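Local coordinates for SufC protein (Thermus thermophilus, PDB 2D2E) that binds and hydrolyses ATP as an atypical cytoplasmic ABC-type ATPase of the Suf system, which probably serves iron-sulphur cluster assembly, at residues I6-A11 / V57-I62; T17-V22 / K42-K47; H32-P37 / L197-Y202; V214-D219 / P228-E233. All blocks are in the same frame, centred on the assembly; numbering follows the deposited sequence.

Contact 1 of 4, residues I6-A11 / V57-I62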
loop_
_atom_site.group_PDB
_atom_site.type_symbol
_atom_site.label_atom_id
_atom_site.label_comp_id
_atom_site.label_asym_id
_atom_site.label_seq_id
_atom_site.Cartn_x
_atom_site.Cartn_y
_atom_site.Cartn_z
ATOM N N ILE A 6 -10.853 -1.990 8.807
ATOM C CA ILE A 6 -10.436 -3.204 9.450
ATOM C C ILE A 6 -11.212 -3.172 10.735
ATOM O O ILE A 6 -11.071 -2.222 11.526
ATOM C CB ILE A 6 -8.922 -3.270 9.691
ATOM C CG1 ILE A 6 -8.172 -3.208 8.360
ATOM C CG2 ILE A 6 -8.538 -4.537 10.439
ATOM C CD1 ILE A 6 -7.767 -1.815 7.935
ATOM N N ARG A 7 -12.043 -4.187 10.986
ATOM C CA ARG A 7 -12.895 -4.209 12.170
ATOM C C ARG A 7 -12.709 -5.439 13.061
ATOM O O ARG A 7 -12.953 -6.571 12.646
ATOM C CB ARG A 7 -14.350 -4.122 11.746
ATOM C CG ARG A 7 -15.347 -4.221 12.897
ATOM C CD ARG A 7 -15.427 -2.897 13.626
ATOM N NE ARG A 7 -16.478 -2.896 14.646
ATOM C CZ ARG A 7 -16.248 -2.992 15.955
ATOM N NH1 ARG A 7 -14.999 -3.096 16.413
ATOM N NH2 ARG A 7 -17.267 -2.986 16.810
ATOM N N ASP A 8 -12.293 -5.190 14.299
ATOM C CA ASP A 8 -12.094 -6.239 15.316
ATOM C C ASP A 8 -11.376 -7.451 14.741
ATOM O O ASP A 8 -11.841 -8.585 14.887
ATOM C CB ASP A 8 -13.441 -6.639 15.897
ATOM C CG ASP A 8 -13.373 -7.617 17.043
ATOM O OD1 ASP A 8 -12.505 -7.450 17.927
ATOM O OD2 ASP A 8 -14.197 -8.556 17.074
ATOM N N LEU A 9 -10.241 -7.202 14.093
ATOM C CA LEU A 9 -9.509 -8.275 13.449
ATOM C C LEU A 9 -8.546 -9.039 14.344
ATOM O O LEU A 9 -7.681 -8.446 14.976
ATOM C CB LEU A 9 -8.738 -7.717 12.243
ATOM C CG LEU A 9 -8.064 -8.754 11.354
ATOM C CD1 LEU A 9 -9.137 -9.594 10.651
ATOM C CD2 LEU A 9 -7.194 -8.059 10.320
ATOM N N TRP A 10 -8.726 -10.355 14.397
ATOM C CA TRP A 10 -7.856 -11.232 15.167
ATOM C C TRP A 10 -7.284 -12.231 14.193
ATOM O O TRP A 10 -8.022 -12.821 13.397
ATOM C CB TRP A 10 -8.644 -11.958 16.274
ATOM C CG TRP A 10 -9.184 -11.043 17.300
ATOM C CD1 TRP A 10 -10.271 -10.220 17.179
ATOM C CD2 TRP A 10 -8.638 -10.801 18.598
ATOM N NE1 TRP A 10 -10.424 -9.477 18.313
ATOM C CE2 TRP A 10 -9.433 -9.808 19.204
ATOM C CE3 TRP A 10 -7.538 -11.322 19.308
ATOM C CZ2 TRP A 10 -9.181 -9.327 20.490
ATOM C CZ3 TRP A 10 -7.287 -10.842 20.585
ATOM C CH2 TRP A 10 -8.100 -9.852 21.162
ATOM N N ALA A 11 -5.971 -12.435 14.224
ATOM C CA ALA A 11 -5.355 -13.356 13.286
ATOM C C ALA A 11 -4.136 -14.024 13.901
ATOM O O ALA A 11 -3.534 -13.501 14.836
ATOM C CB ALA A 11 -4.950 -12.611 12.018
ATOM N N VAL A 57 -7.497 -16.049 9.972
ATOM C CA VAL A 57 -8.262 -14.992 10.622
ATOM C C VAL A 57 -9.245 -15.651 11.596
ATOM O O VAL A 57 -10.053 -16.491 11.214
ATOM C CB VAL A 57 -8.999 -14.103 9.577
ATOM C CG1 VAL A 57 -9.949 -13.134 10.289
ATOM C CG2 VAL A 57 -7.963 -13.348 8.727
ATOM N N GLU A 58 -9.145 -15.267 12.862
ATOM C CA GLU A 58 -9.971 -15.825 13.928
ATOM C C GLU A 58 -11.276 -15.079 14.149
ATOM O O GLU A 58 -12.295 -15.668 14.509
ATOM C CB GLU A 58 -9.179 -15.796 15.228
ATOM C CG GLU A 58 -7.793 -16.393 15.098
ATOM C CD GLU A 58 -7.725 -17.793 15.647
ATOM O OE1 GLU A 58 -8.730 -18.528 15.520
ATOM O OE2 GLU A 58 -6.670 -18.161 16.201
ATOM N N ARG A 59 -11.236 -13.772 13.947
ATOM C CA ARG A 59 -12.407 -12.953 14.164
ATOM C C ARG A 59 -12.199 -11.651 13.395
ATOM O O ARG A 59 -11.062 -11.326 13.031
ATOM C CB ARG A 59 -12.546 -12.672 15.665
ATOM C CG ARG A 59 -13.653 -11.704 16.005
ATOM C CD ARG A 59 -13.596 -11.251 17.460
ATOM N NE ARG A 59 -14.079 -12.267 18.383
ATOM C CZ ARG A 59 -14.907 -12.017 19.391
ATOM N NH1 ARG A 59 -15.347 -10.780 19.600
ATOM N NH2 ARG A 59 -15.293 -13.003 20.191
ATOM N N GLY A 60 -13.291 -10.938 13.118
ATOM C CA GLY A 60 -13.182 -9.665 12.417
ATOM C C GLY A 60 -13.575 -9.626 10.956
ATOM O O GLY A 60 -13.922 -10.638 10.346
ATOM N N GLU A 61 -13.513 -8.426 10.390
ATOM C CA GLU A 61 -13.846 -8.205 8.990
ATOM C C GLU A 61 -12.958 -7.118 8.405
ATOM O O GLU A 61 -12.338 -6.347 9.142
ATOM C CB GLU A 61 -15.280 -7.701 8.854
ATOM C CG GLU A 61 -16.363 -8.665 9.229
ATOM C CD GLU A 61 -17.721 -8.046 8.985
ATOM O OE1 GLU A 61 -18.019 -7.017 9.620
ATOM O OE2 GLU A 61 -18.480 -8.578 8.150
ATOM N N ILE A 62 -12.890 -7.091 7.081
ATOM C CA ILE A 62 -12.173 -6.047 6.360
ATOM C C ILE A 62 -13.212 -5.608 5.310
ATOM O O ILE A 62 -13.556 -6.374 4.397
ATOM C CB ILE A 62 -10.911 -6.562 5.652
ATOM C CG1 ILE A 62 -9.879 -7.032 6.688
ATOM C CG2 ILE A 62 -10.306 -5.443 4.817
ATOM C CD1 ILE A 62 -8.523 -7.381 6.091
#
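Leu9 and Arg59 both carry CG anti to the backbone N (chi1 -172° and 174°), the one on the way to Val57, the other beside Trp10. Leu9 CD1 comes to 3.6 Å from Val57 CG1, the two side chains crossing at about a right angle. The Arg59 chain lies side by side with Trp10, pointing the same way, and its CD approaches Trp10 CD1 obliquely at 3.5 Å. Arg59 CB and CD meet the CD1 side of the ring, and the guanidinium is turned 69° from the indole plane. Trp10 NE1 donates within its ring plane to Asp8 OD1 (2.9 Å), reaching that oxygen from above the carboxylate plane. Asp8 OD2 also forms a long salt bridge to Arg59 NH1, though the position of OD2 is less certain.

The backbones form an antiparallel ladder. Arg7 and Glu61 make a hydrogen-bonded pair, with Arg7 N to Glu61 O at 2.9 Å; farther along, Trp10 N donates to Arg59 O (2.9 Å). Trp10 O accepts from Glu58 N at 2.7 Å and more weakly from Arg59 N, since Glu58 and Arg59 both face Trp10 in a classic beta bulge. The backbone angles of Gly60 call for glycine, and its CA lies close against Arg7 O and Asp8 O.

Arg7 NH1 bonds to Asn23 outside the contact. The chemistry thus divides by face: Leu9, Ala11 and Ile62 pack toward helix 42-50, and Arg7, Trp10, Arg59 and Glu61 form the polar and aromatic outer face of this antiparallel sheet.

Contact 2 of 4, residues T17-V22 / K42-K47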
loop_
_atom_site.group_PDB
_atom_site.type_symbol
_atom_site.label_atom_id
_atom_site.label_comp_id
_atom_site.label_asym_id
_atom_site.label_seq_id
_atom_site.Cartn_x
_atom_site.Cartn_y
_atom_site.Cartn_z
ATOM N N THR A 17 -1.118 -16.143 17.965
ATOM C CA THR A 17 -1.916 -14.941 17.700
ATOM C C THR A 17 -1.044 -13.705 17.534
ATOM O O THR A 17 -0.322 -13.314 18.461
ATOM C CB THR A 17 -2.919 -14.665 18.835
ATOM O OG1 THR A 17 -3.735 -15.822 19.047
ATOM C CG2 THR A 17 -3.828 -13.493 18.473
ATOM N N ILE A 18 -1.104 -13.090 16.354
ATOM C CA ILE A 18 -0.311 -11.895 16.110
ATOM C C ILE A 18 -1.154 -10.622 16.085
ATOM O O ILE A 18 -0.713 -9.594 16.592
ATOM C CB ILE A 18 0.531 -11.999 14.805
ATOM C CG1 ILE A 18 -0.373 -12.095 13.575
ATOM C CG2 ILE A 18 1.475 -13.198 14.897
ATOM C CD1 ILE A 18 -1.023 -13.425 13.382
ATOM N N LEU A 19 -2.355 -10.674 15.508
ATOM C CA LEU A 19 -3.226 -9.487 15.506
ATOM C C LEU A 19 -4.272 -9.691 16.595
ATOM O O LEU A 19 -4.962 -10.722 16.640
ATOM C CB LEU A 19 -3.895 -9.247 14.154
ATOM C CG LEU A 19 -2.966 -8.970 12.967
ATOM C CD1 LEU A 19 -3.800 -8.566 11.745
ATOM C CD2 LEU A 19 -1.971 -7.861 13.334
ATOM N N LYS A 20 -4.363 -8.709 17.480
ATOM C CA LYS A 20 -5.241 -8.806 18.632
ATOM C C LYS A 20 -6.321 -7.753 18.712
ATOM O O LYS A 20 -6.366 -6.977 19.660
ATOM C CB LYS A 20 -4.368 -8.791 19.898
ATOM C CG LYS A 20 -3.404 -9.982 19.968
ATOM C CD LYS A 20 -2.361 -9.824 21.080
ATOM C CE LYS A 20 -1.462 -11.046 21.137
ATOM N NZ LYS A 20 -0.300 -10.830 22.056
ATOM N N GLY A 21 -7.198 -7.739 17.703
ATOM C CA GLY A 21 -8.307 -6.797 17.687
ATOM C C GLY A 21 -7.965 -5.466 17.048
ATOM O O GLY A 21 -8.028 -4.423 17.690
ATOM N N VAL A 22 -7.601 -5.529 15.774
ATOM C CA VAL A 22 -7.221 -4.351 15.005
ATOM C C VAL A 22 -8.459 -3.595 14.541
ATOM O O VAL A 22 -9.361 -4.186 13.965
ATOM C CB VAL A 22 -6.414 -4.757 13.755
ATOM C CG1 VAL A 22 -6.091 -3.502 12.910
ATOM C CG2 VAL A 22 -5.108 -5.432 14.165
ATOM N N LYS A 42 2.038 -4.453 12.291
ATOM C CA LYS A 42 1.772 -3.585 11.144
ATOM C C LYS A 42 1.972 -4.249 9.787
ATOM O O LYS A 42 1.128 -4.122 8.891
ATOM C CB LYS A 42 2.625 -2.306 11.235
ATOM C CG LYS A 42 4.138 -2.536 11.161
ATOM C CD LYS A 42 4.918 -1.214 11.190
ATOM C CE LYS A 42 6.425 -1.446 11.397
ATOM N NZ LYS A 42 7.037 -2.365 10.370
ATOM N N SER A 43 3.078 -4.964 9.622
ATOM C CA SER A 43 3.350 -5.604 8.351
ATOM C C SER A 43 2.516 -6.860 8.160
ATOM O O SER A 43 2.174 -7.183 7.025
ATOM C CB SER A 43 4.841 -5.891 8.189
ATOM O OG SER A 43 5.566 -4.678 8.026
ATOM N N THR A 44 2.173 -7.527 9.263
ATOM C CA THR A 44 1.317 -8.698 9.182
ATOM C C THR A 44 -0.064 -8.231 8.694
ATOM O O THR A 44 -0.707 -8.907 7.871
ATOM C CB THR A 44 1.203 -9.383 10.546
ATOM O OG1 THR A 44 2.444 -10.054 10.827
ATOM C CG2 THR A 44 0.055 -10.408 10.563
ATOM N N LEU A 45 -0.507 -7.067 9.177
ATOM C CA LEU A 45 -1.798 -6.534 8.731
ATOM C C LEU A 45 -1.771 -6.308 7.217
ATOM O O LEU A 45 -2.734 -6.631 6.507
ATOM C CB LEU A 45 -2.133 -5.214 9.443
ATOM C CG LEU A 45 -3.424 -4.541 8.934
ATOM C CD1 LEU A 45 -4.638 -5.414 9.240
ATOM C CD2 LEU A 45 -3.606 -3.185 9.614
ATOM N N GLY A 46 -0.666 -5.767 6.711
ATOM C CA GLY A 46 -0.566 -5.545 5.283
ATOM C C GLY A 46 -0.657 -6.844 4.494
ATOM O O GLY A 46 -1.268 -6.870 3.448
ATOM N N LYS A 47 -0.058 -7.923 4.990
ATOM C CA LYS A 47 -0.096 -9.179 4.251
ATOM C C LYS A 47 -1.495 -9.774 4.249
ATOM O O LYS A 47 -1.923 -10.362 3.244
ATOM C CB LYS A 47 0.899 -10.163 4.855
ATOM C CG LYS A 47 2.341 -9.742 4.666
ATOM C CD LYS A 47 3.290 -10.699 5.382
ATOM C CE LYS A 47 4.739 -10.266 5.188
ATOM N NZ LYS A 47 5.705 -11.163 5.886
#
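Ile18 and Thr44 form the tight spot of the contact: Ile18 CG1 presses on Thr44 CG2 at 3.5 Å, closer than usual for two carbons, with the side chains crossing at about a right angle. Ile18 holds CG1 in the crowded position between its backbone N and carbonyl carbon (chi1 64°), whereas Thr44 has CG2 anti to the backbone N, which leaves its methyl as the group that meets the strand. The same methyl lies 4.1 Å from Leu19 CG, and there the two side chains slide past each other in opposite directions.

The remaining apolar contacts are ordinary in spacing and centre on Leu45, whose two methyls divide the work. Leu45 CD1 meets Leu19 CD1 at 4.1 Å, the leucines crossing at about a right angle; Leu45 CD2 meets Val22 CG1, also at 4.1 Å.

No hydrogen bond joins strand to helix. Ser43 OG is engaged on another side, by Asp168. Lys42, Ser43 and Thr44 bind ADP in another structure of the protein, though none is bound here; Lys42 and Ser43 close the Walker A P-loop. The strand is met by the Thr44 methyl and Leu45, while Lys42 and Ser43 take no part in the contact.

Strand 17-22 passes the helix almost perpendicularly, at 88°, with the axes 8.5 Å apart at their closest. Classic and G1 beta bulges kink it against strand 3-13, from which Leu9 touches both Leu19 and Leu45. Leu34 of strand 31-35 also touches Leu45, so the helix is packed between the antiparallel sheet and the mixed central sheet.

Contact 3 of 4, residues H32-P37 / L197-Y202; sequences HALMGP and LVITHY
His32-Leu34 pair with Leu197-Ile199 as neighbouring parallel strands, and this is the close-packed part of the contact. Three bonds alternate between the backbones: Val198 N to His32 O at 2.8 Å, Leu34 N to Val198 O at 2.8 Å, and Thr200 N to Leu34 O at 3.0 Å. On one face of the sheet Leu34 CB sits between two neighbours, Leu197 CD1 at 3.9 Å and Ile199 CG1 at 4.1 Å. Leu197 CD1 reaches back to His32 CB as well. The buried side chains of Met35 and Thr200 lie side by side, Met35 CG 3.9 Å from Thr200 CG2. Leu24 of strand 16-27 and Leu45 of helix 42-50 cover Leu34. Beyond the contact, His32 NE2 bonds to Glu30 and His32 ND1 to His215.

From Gly36 and His201 onward the chains separate and the join becomes looser, with partly exposed Pro37, His201 and Tyr202. The Met35 chain bends at its last torsion (chi3 68°), bringing CE to 3.6 Å from His201 O. Thr200 OG1 donates to Tyr202 O at 2.7 Å, in the carbonyl plane and on a lone pair, which links Thr200 to the backbone two residues on. The hydroxyl of Tyr239 hydrogen-bonds to both Gly36 N and His201 O, bridging the diverging ends.

The arrangement is that of the P-loop NTPase core in ABC ATPases. Strand 31-35 runs straight into the Walker A loop, which opens at Gly36, and the adjacent parallel strand leads to His201, which by its place in the sequence probably corresponds to the H-loop (switch) histidine of the family.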
loop_
_atom_site.group_PDB
_atom_site.type_symbol
_atom_site.label_atom_id
_atom_site.label_comp_id
_atom_site.label_asym_id
_atom_site.label_seq_id
_atom_site.Cartn_x
_atom_site.Cartn_y
_atom_site.Cartn_z
ATOM N N HIS A 32 -3.490 7.757 5.229
ATOM C CA HIS A 32 -3.107 7.513 6.615
ATOM C C HIS A 32 -1.794 6.753 6.699
ATOM O O HIS A 32 -1.358 6.120 5.720
ATOM C CB HIS A 32 -4.164 6.677 7.314
ATOM C CG HIS A 32 -5.446 7.401 7.543
ATOM N ND1 HIS A 32 -6.383 6.963 8.454
ATOM C CD2 HIS A 32 -5.967 8.509 6.961
ATOM C CE1 HIS A 32 -7.430 7.774 8.422
ATOM N NE2 HIS A 32 -7.203 8.717 7.523
ATOM N N ALA A 33 -1.187 6.823 7.882
ATOM C CA ALA A 33 0.049 6.103 8.180
ATOM C C ALA A 33 -0.222 5.064 9.286
ATOM O O ALA A 33 -1.030 5.316 10.198
ATOM C CB ALA A 33 1.133 7.108 8.672
ATOM N N LEU A 34 0.448 3.903 9.201
ATOM C CA LEU A 34 0.366 2.869 10.235
ATOM C C LEU A 34 1.821 2.620 10.631
ATOM O O LEU A 34 2.615 2.105 9.836
ATOM C CB LEU A 34 -0.244 1.557 9.718
ATOM C CG LEU A 34 -0.224 0.416 10.759
ATOM C CD1 LEU A 34 -0.931 0.803 12.066
ATOM C CD2 LEU A 34 -0.868 -0.802 10.130
ATOM N N MET A 35 2.147 3.007 11.857
ATOM C CA MET A 35 3.499 2.876 12.392
ATOM C C MET A 35 3.521 1.870 13.525
ATOM O O MET A 35 2.480 1.401 13.987
ATOM C CB MET A 35 3.976 4.238 12.919
ATOM C CG MET A 35 4.039 5.306 11.853
ATOM S SD MET A 35 4.737 6.834 12.503
ATOM C CE MET A 35 6.419 6.335 12.789
ATOM N N GLY A 36 4.721 1.524 13.965
ATOM C CA GLY A 36 4.821 0.611 15.081
ATOM C C GLY A 36 6.171 -0.065 15.126
ATOM O O GLY A 36 6.957 0.036 14.180
ATOM N N PRO A 37 6.482 -0.737 16.236
ATOM C CA PRO A 37 7.753 -1.446 16.364
ATOM C C PRO A 37 7.651 -2.593 15.345
ATOM O O PRO A 37 6.545 -3.034 15.022
ATOM C CB PRO A 37 7.707 -1.976 17.799
ATOM C CG PRO A 37 6.801 -1.001 18.516
ATOM C CD PRO A 37 5.718 -0.754 17.499
ATOM N N LEU A 197 -3.038 3.680 2.876
ATOM C CA LEU A 197 -2.483 3.424 4.203
ATOM C C LEU A 197 -1.007 3.133 3.929
ATOM O O LEU A 197 -0.684 2.173 3.231
ATOM C CB LEU A 197 -3.149 2.194 4.844
ATOM C CG LEU A 197 -2.624 1.831 6.250
ATOM C CD1 LEU A 197 -2.926 2.954 7.240
ATOM C CD2 LEU A 197 -3.239 0.526 6.723
ATOM N N VAL A 198 -0.123 3.962 4.483
ATOM C CA VAL A 198 1.315 3.791 4.310
ATOM C C VAL A 198 1.813 3.180 5.618
ATOM O O VAL A 198 1.648 3.777 6.707
ATOM C CB VAL A 198 1.985 5.155 4.065
ATOM C CG1 VAL A 198 3.496 5.014 3.945
ATOM C CG2 VAL A 198 1.419 5.773 2.797
ATOM N N ILE A 199 2.380 1.976 5.517
ATOM C CA ILE A 199 2.891 1.257 6.686
ATOM C C ILE A 199 4.386 1.513 6.751
ATOM O O ILE A 199 5.092 1.357 5.760
ATOM C CB ILE A 199 2.594 -0.268 6.545
ATOM C CG1 ILE A 199 1.081 -0.447 6.426
ATOM C CG2 ILE A 199 3.156 -1.057 7.748
ATOM C CD1 ILE A 199 0.661 -1.882 6.094
ATOM N N THR A 200 4.876 1.916 7.920
ATOM C CA THR A 200 6.289 2.232 8.023
ATOM C C THR A 200 6.752 2.133 9.476
ATOM O O THR A 200 5.943 2.238 10.408
ATOM C CB THR A 200 6.500 3.690 7.499
ATOM O OG1 THR A 200 7.885 4.031 7.502
ATOM C CG2 THR A 200 5.764 4.683 8.380
ATOM N N HIS A 201 8.049 1.891 9.665
ATOM C CA HIS A 201 8.615 1.858 11.010
ATOM C C HIS A 201 9.164 3.250 11.309
ATOM O O HIS A 201 8.916 3.821 12.372
ATOM C CB HIS A 201 9.763 0.840 11.096
ATOM C CG HIS A 201 10.393 0.792 12.452
ATOM N ND1 HIS A 201 11.649 1.292 12.713
ATOM C CD2 HIS A 201 9.897 0.371 13.642
ATOM C CE1 HIS A 201 11.906 1.180 14.006
ATOM N NE2 HIS A 201 10.859 0.624 14.591
ATOM N N TYR A 202 9.882 3.817 10.343
ATOM C CA TYR A 202 10.457 5.162 10.487
ATOM C C TYR A 202 9.475 6.231 10.056
ATOM O O TYR A 202 8.682 6.039 9.142
ATOM C CB TYR A 202 11.698 5.330 9.601
ATOM C CG TYR A 202 12.852 4.475 10.029
ATOM C CD1 TYR A 202 13.267 3.392 9.248
ATOM C CD2 TYR A 202 13.530 4.737 11.213
ATOM C CE1 TYR A 202 14.334 2.593 9.635
ATOM C CE2 TYR A 202 14.606 3.929 11.618
ATOM C CZ TYR A 202 14.998 2.865 10.820
ATOM O OH TYR A 202 16.065 2.082 11.197
#

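Contact 4 of 4, residues V214-D219 / P228-E233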
loop_
_atom_site.group_PDB
_atom_site.type_symbol
_atom_site.label_atom_id
_atom_site.label_comp_id
_atom_site.label_asym_id
_atom_site.label_seq_id
_atom_site.Cartn_x
_atom_site.Cartn_y
_atom_site.Cartn_z
ATOM N N VAL A 214 -2.454 9.276 11.794
ATOM C CA VAL A 214 -1.412 8.310 12.109
ATOM C C VAL A 214 -1.955 7.310 13.127
ATOM O O VAL A 214 -2.520 7.714 14.153
ATOM C CB VAL A 214 -0.187 9.008 12.729
ATOM C CG1 VAL A 214 0.831 7.950 13.195
ATOM C CG2 VAL A 214 0.426 9.957 11.710
ATOM N N HIS A 215 -1.812 6.016 12.832
ATOM C CA HIS A 215 -2.238 4.929 13.740
ATOM C C HIS A 215 -0.949 4.254 14.191
ATOM O O HIS A 215 -0.054 4.058 13.374
ATOM C CB HIS A 215 -3.064 3.884 12.985
ATOM C CG HIS A 215 -4.220 4.452 12.231
ATOM N ND1 HIS A 215 -5.516 4.429 12.711
ATOM C CD2 HIS A 215 -4.275 5.063 11.023
ATOM C CE1 HIS A 215 -6.320 5.001 11.831
ATOM N NE2 HIS A 215 -5.593 5.394 10.798
ATOM N N VAL A 216 -0.841 3.907 15.478
ATOM C CA VAL A 216 0.371 3.228 15.944
ATOM C C VAL A 216 -0.007 1.866 16.514
ATOM O O VAL A 216 -0.887 1.762 17.390
ATOM C CB VAL A 216 1.113 4.016 17.031
ATOM C CG1 VAL A 216 2.462 3.318 17.321
ATOM C CG2 VAL A 216 1.348 5.440 16.585
ATOM N N MET A 217 0.654 0.823 16.013
ATOM C CA MET A 217 0.364 -0.536 16.450
ATOM C C MET A 217 1.423 -1.167 17.335
ATOM O O MET A 217 2.601 -1.214 16.975
ATOM C CB MET A 217 0.121 -1.442 15.216
ATOM C CG MET A 217 -0.323 -2.874 15.548
ATOM S SD MET A 217 -0.899 -3.848 14.106
ATOM C CE MET A 217 -1.830 -2.693 13.264
ATOM N N MET A 218 0.993 -1.634 18.504
ATOM C CA MET A 218 1.873 -2.332 19.429
ATOM C C MET A 218 1.102 -3.520 19.965
ATOM O O MET A 218 -0.115 -3.444 20.201
ATOM C CB MET A 218 2.271 -1.437 20.587
ATOM C CG MET A 218 3.073 -0.224 20.154
ATOM S SD MET A 218 3.517 0.698 21.631
ATOM C CE MET A 218 4.213 2.113 20.928
ATOM N N ASP A 219 1.823 -4.613 20.156
ATOM C CA ASP A 219 1.221 -5.847 20.666
ATOM C C ASP A 219 -0.043 -6.239 19.893
ATOM O O ASP A 219 -1.069 -6.579 20.479
ATOM C CB ASP A 219 0.924 -5.706 22.168
ATOM C CG ASP A 219 2.196 -5.527 23.001
ATOM O OD1 ASP A 219 3.141 -6.321 22.826
ATOM O OD2 ASP A 219 2.250 -4.602 23.835
ATOM N N PRO A 228 -0.156 14.165 12.162
ATOM C CA PRO A 228 1.260 14.023 11.814
ATOM C C PRO A 228 2.188 14.266 13.010
ATOM O O PRO A 228 3.295 13.711 13.079
ATOM C CB PRO A 228 1.467 15.083 10.731
ATOM C CG PRO A 228 0.115 15.245 10.124
ATOM C CD PRO A 228 -0.829 15.144 11.288
ATOM N N GLU A 229 1.738 15.106 13.946
ATOM C CA GLU A 229 2.548 15.420 15.114
ATOM C C GLU A 229 2.875 14.171 15.922
ATOM O O GLU A 229 3.920 14.104 16.575
ATOM C CB GLU A 229 1.833 16.438 16.018
ATOM C CG GLU A 229 0.551 15.904 16.637
ATOM C CD GLU A 229 -0.690 16.228 15.817
ATOM O OE1 GLU A 229 -0.583 16.486 14.601
ATOM O OE2 GLU A 229 -1.796 16.226 16.400
ATOM N N LEU A 230 1.980 13.187 15.891
ATOM C CA LEU A 230 2.217 11.948 16.635
ATOM C C LEU A 230 3.399 11.205 16.032
ATOM O O LEU A 230 4.237 10.673 16.753
ATOM C CB LEU A 230 0.982 11.050 16.622
ATOM C CG LEU A 230 1.129 9.658 17.267
ATOM C CD1 LEU A 230 1.649 9.784 18.722
ATOM C CD2 LEU A 230 -0.224 8.934 17.222
ATOM N N ALA A 231 3.486 11.166 14.703
ATOM C CA ALA A 231 4.620 10.490 14.071
ATOM C C ALA A 231 5.904 11.247 14.391
ATOM O O ALA A 231 6.951 10.650 14.602
ATOM C CB ALA A 231 4.424 10.427 12.550
ATOM N N LEU A 232 5.823 12.573 14.423
ATOM C CA LEU A 232 6.993 13.384 14.724
ATOM C C LEU A 232 7.522 13.120 16.126
ATOM O O LEU A 232 8.734 12.942 16.328
ATOM C CB LEU A 232 6.649 14.874 14.571
ATOM C CG LEU A 232 6.326 15.268 13.120
ATOM C CD1 LEU A 232 5.543 16.581 13.057
ATOM C CD2 LEU A 232 7.623 15.371 12.347
ATOM N N GLU A 233 6.621 13.086 17.097
ATOM C CA GLU A 233 7.049 12.860 18.468
ATOM C C GLU A 233 7.614 11.452 18.625
ATOM O O GLU A 233 8.581 11.247 19.337
ATOM C CB GLU A 233 5.902 13.114 19.450
ATOM C CG GLU A 233 6.420 13.188 20.893
ATOM C CD GLU A 233 5.471 13.877 21.853
ATOM O OE1 GLU A 233 5.920 14.194 22.980
ATOM O OE2 GLU A 233 4.292 14.099 21.494
#
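Val214 and Val216, two residues apart on one face of the strand, offer a shallow hollow to Leu230, the main bump of the helix. Leu230 has CG anti to its backbone N (chi1 175°), and beyond it CD2 enters the hollow: it lies 3.9 Å from Val216 CG2, 4.0 Å from Val214 O and 4.3 Å from Val214 CG1. The side chains of Leu230 and Val216 meet at a slant.

The fit is reciprocal. Val214 CG2 is the bump on the strand side, and it rests between Pro228 CA at 4.2 Å and Ala231 CB at 4.1 Å. The Ala231 methyl also touches Met35 of the neighbouring strand. The helix axis runs 8.0 Å from the strand at closest approach, inclined at 44°.

Leu242 of helix 239-244 touches Val216, and Leu206 packs on Ala231. No hydrogen bond crosses the contact; Val214 and Val216 use their backbones to bond with strand 221-226. Within the contact the helix meets the sheet through aliphatic carbons, with one carbonyl beside Leu230 CD2, so cohesion rests on fit and on burial of aliphatic surface rather than on directed polar bonds.

How the contacts relate
Contact 2 is the hub, because its helix carries Lys42, Ser43 and Thr44, which bind ADP in another structure of the protein; the nucleotide is absent from this model. Contact 1, centred 9 Å away, shares its antiparallel sheet: Leu9 O and Gly21 N are 2.9 Å apart, a probable hydrogen bond. Contact 3, 12 Å from contact 2 between centres, supplies the strand ahead of the P-loop, and Leu45 CD2 packs on Leu34 CD2 at 3.7 Å. Contact 4 joins contact 3 in the mixed sheet, their centres 8 Å apart, where Met35 O and Met217 N, at 2.8 Å, probably bond. Met217 also reaches Lys42 and Leu45, while contacts 1 and 4 are about 21 Å apart between centres and do not touch.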